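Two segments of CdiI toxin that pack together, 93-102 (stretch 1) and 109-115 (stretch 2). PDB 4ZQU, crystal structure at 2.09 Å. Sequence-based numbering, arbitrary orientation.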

# COMPACT_ATOMS: atom_id res chain seq x y z
N ARG B 93 1.96 -6.13 -14.31
CA ARG B 93 0.61 -5.79 -14.75
C ARG B 93 0.34 -4.31 -14.50
O ARG B 93 -0.51 -3.71 -15.15
CB ARG B 93 -0.44 -6.65 -14.05
CG ARG B 93 -0.63 -6.35 -12.58
CD ARG B 93 -1.81 -7.13 -12.03
NE ARG B 93 -1.57 -8.57 -12.05
CZ ARG B 93 -1.28 -9.30 -10.97
NH1 ARG B 93 -1.18 -8.73 -9.78
NH2 ARG B 93 -1.08 -10.61 -11.09
N TYR B 94 1.07 -3.74 -13.55
CA TYR B 94 1.04 -2.30 -13.33
C TYR B 94 1.69 -1.59 -14.50
O TYR B 94 1.18 -0.58 -14.99
CB TYR B 94 1.75 -1.94 -12.02
CG TYR B 94 2.01 -0.46 -11.86
CD1 TYR B 94 0.97 0.42 -11.60
CD2 TYR B 94 3.29 0.05 -11.97
CE1 TYR B 94 1.20 1.78 -11.44
CE2 TYR B 94 3.54 1.41 -11.82
CZ TYR B 94 2.49 2.26 -11.56
OH TYR B 94 2.73 3.61 -11.41
N ASP B 95 2.82 -2.12 -14.96
CA ASP B 95 3.54 -1.54 -16.09
C ASP B 95 2.72 -1.61 -17.36
O ASP B 95 2.80 -0.72 -18.21
CB ASP B 95 4.89 -2.24 -16.29
CG ASP B 95 5.87 -1.96 -15.16
OD1 ASP B 95 5.76 -0.89 -14.53
OD2 ASP B 95 6.76 -2.80 -14.92
N GLU B 96 1.92 -2.66 -17.49
CA GLU B 96 1.00 -2.78 -18.62
C GLU B 96 -0.18 -1.83 -18.46
O GLU B 96 -0.67 -1.27 -19.44
CB GLU B 96 0.51 -4.22 -18.76
CG GLU B 96 1.56 -5.16 -19.29
CD GLU B 96 2.12 -4.70 -20.63
OE1 GLU B 96 1.34 -4.15 -21.44
OE2 GLU B 96 3.33 -4.89 -20.86
N TRP B 97 -0.63 -1.66 -17.22
CA TRP B 97 -1.69 -0.71 -16.92
C TRP B 97 -1.24 0.70 -17.30
O TRP B 97 -2.00 1.46 -17.90
CB TRP B 97 -2.06 -0.78 -15.44
CG TRP B 97 -3.11 0.20 -15.04
CD1 TRP B 97 -4.46 -0.01 -15.06
CD2 TRP B 97 -2.91 1.53 -14.55
NE1 TRP B 97 -5.11 1.12 -14.62
CE2 TRP B 97 -4.18 2.08 -14.30
CE3 TRP B 97 -1.78 2.31 -14.31
CZ2 TRP B 97 -4.35 3.37 -13.81
CZ3 TRP B 97 -1.95 3.60 -13.83
CH2 TRP B 97 -3.23 4.12 -13.58
N VAL B 98 -0.00 1.03 -16.95
CA VAL B 98 0.57 2.33 -17.26
C VAL B 98 0.76 2.50 -18.76
O VAL B 98 0.40 3.54 -19.32
CB VAL B 98 1.93 2.53 -16.56
CG1 VAL B 98 2.61 3.80 -17.05
CG2 VAL B 98 1.76 2.56 -15.05
N LYS B 99 1.32 1.48 -19.41
CA LYS B 99 1.62 1.54 -20.83
C LYS B 99 0.37 1.74 -21.68
O LYS B 99 0.37 2.54 -22.61
CB LYS B 99 2.35 0.27 -21.28
CG LYS B 99 2.78 0.28 -22.74
CD LYS B 99 3.31 -1.07 -23.19
CE LYS B 99 4.53 -1.48 -22.38
NZ LYS B 99 4.98 -2.86 -22.70
N LYS B 100 -0.70 1.03 -21.34
CA LYS B 100 -1.96 1.13 -22.08
C LYS B 100 -2.54 2.54 -22.05
O LYS B 100 -3.20 2.97 -23.00
CB LYS B 100 -2.99 0.14 -21.53
CG LYS B 100 -2.81 -1.28 -22.02
CD LYS B 100 -4.04 -2.13 -21.73
CE LYS B 100 -3.89 -3.53 -22.30
NZ LYS B 100 -2.73 -4.26 -21.70
N LEU B 101 -2.30 3.27 -20.96
CA LEU B 101 -2.83 4.62 -20.81
C LEU B 101 -2.00 5.63 -21.59
O LEU B 101 -2.55 6.57 -22.18
CB LEU B 101 -2.87 5.01 -19.33
CG LEU B 101 -3.84 4.22 -18.44
CD1 LEU B 101 -3.76 4.73 -17.01
CD2 LEU B 101 -5.27 4.31 -18.96
N MET B 102 -0.68 5.45 -21.61
CA MET B 102 0.20 6.34 -22.36
C MET B 102 -0.03 6.18 -23.86
O MET B 102 -0.01 7.16 -24.59
CB MET B 102 1.66 6.07 -22.02
CG MET B 102 2.11 6.63 -20.69
SD MET B 102 3.89 6.48 -20.45
CE MET B 102 4.09 4.70 -20.48
N THR B 109 5.40 9.75 -22.47
CA THR B 109 6.20 9.98 -21.27
C THR B 109 5.39 9.72 -20.01
O THR B 109 4.23 10.12 -19.90
CB THR B 109 6.80 11.41 -21.23
OG1 THR B 109 7.45 11.62 -19.97
CG2 THR B 109 5.74 12.47 -21.45
N LYS B 110 6.01 9.03 -19.06
CA LYS B 110 5.34 8.65 -17.82
C LYS B 110 5.11 9.85 -16.93
O LYS B 110 4.13 9.89 -16.18
CB LYS B 110 6.16 7.59 -17.08
CG LYS B 110 5.62 6.18 -17.23
CD LYS B 110 6.61 5.15 -16.73
CE LYS B 110 7.01 5.40 -15.29
NZ LYS B 110 7.99 4.38 -14.81
N ARG B 111 6.00 10.83 -17.02
CA ARG B 111 5.93 11.97 -16.12
C ARG B 111 4.76 12.90 -16.41
O ARG B 111 4.26 13.55 -15.51
CB ARG B 111 7.25 12.76 -16.15
CG ARG B 111 8.49 11.90 -15.93
CD ARG B 111 9.73 12.78 -15.75
NE ARG B 111 9.37 14.14 -15.35
CZ ARG B 111 9.48 14.62 -14.11
NH1 ARG B 111 9.93 13.86 -13.13
NH2 ARG B 111 9.13 15.87 -13.85
N ALA B 112 4.31 12.94 -17.66
CA ALA B 112 3.15 13.76 -18.02
C ALA B 112 1.85 13.03 -17.73
O ALA B 112 0.81 13.66 -17.52
CB ALA B 112 3.22 14.18 -19.49
N LEU B 113 1.91 11.70 -17.73
CA LEU B 113 0.76 10.87 -17.38
C LEU B 113 0.33 11.12 -15.93
O LEU B 113 -0.83 11.41 -15.66
CB LEU B 113 1.07 9.39 -17.58
CG LEU B 113 0.03 8.38 -17.06
CD1 LEU B 113 -1.28 8.50 -17.82
CD2 LEU B 113 0.56 6.96 -17.14
N PHE B 114 1.29 11.01 -15.02
CA PHE B 114 1.01 11.08 -13.59
C PHE B 114 1.05 12.50 -13.04
O PHE B 114 0.59 12.74 -11.93
CB PHE B 114 2.00 10.21 -12.82
CG PHE B 114 1.89 8.74 -13.14
CD1 PHE B 114 0.86 7.98 -12.60
CD2 PHE B 114 2.81 8.13 -13.97
CE1 PHE B 114 0.76 6.64 -12.89
CE2 PHE B 114 2.71 6.78 -14.26
CZ PHE B 114 1.68 6.03 -13.72
N LYS B 115 1.61 13.43 -13.82
CA LYS B 115 1.84 14.80 -13.35
C LYS B 115 0.61 15.44 -12.72
O LYS B 115 0.69 16.00 -11.63
CB LYS B 115 2.32 15.68 -14.51
CG LYS B 115 2.64 17.11 -14.11
CD LYS B 115 3.28 17.87 -15.25
CE LYS B 115 2.39 17.83 -16.48
NZ LYS B 115 3.02 18.54 -17.63

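What holds the two stretches together? No hydrogen bond or salt bridge crosses between them, so the contact rests on packing of side chains, most of them apolar. The helix of 93-102 and the short, weakly bonded helix of about 110-115 run at 90° to each other, their axes 10.5 Å apart at closest approach, and the two stretches together bury 335 Å², both sides summed.

Which aliphatic side chains meet? Leu113 points toward the first helix and lies against three residues there. Its CD2 is 3.8 Å from Val98 CG1 and 3.9 Å from Met102 CG, while its CD1 sits 4.1 Å from Leu101 CB. Leu101 and Met102, three and four residues after Val98, lie with it on one side of their helix, and all three point toward the second stretch. Val98 CG1 also packs 3.8 Å from Lys110 CG, where the lysine offers the aliphatic part of its chain. Met102 also reaches the backbone where the second helix begins, its SD 3.6 Å from both Thr109 C and Lys110 N.

How do the aromatic rings take part? Phe114 leaves its backbone sideways, but the end of its ring comes nearer to the first helix. Its CZ lies 3.5 Å from Tyr94 OH and 3.7 Å from Val98 CG2, the valine methyl sitting at the ring's edge. In turn, Phe114 CE1 approaches the edge of the Trp97 ring, 4.2 Å from Trp97 CZ3. The hydroxyl of Tyr94 is hydrogen-bonded elsewhere in the structure.

Which polar interactions stay within one stretch? Thr109 points away and caps the second helix: its OG1 accepts a weak hydrogen bond of 3.4 Å from Arg111 N. On the first helix, the salt bridge from Lys99 NZ to Glu96 OE2, 3.2 Å, involves two residues that make no contact with the second stretch.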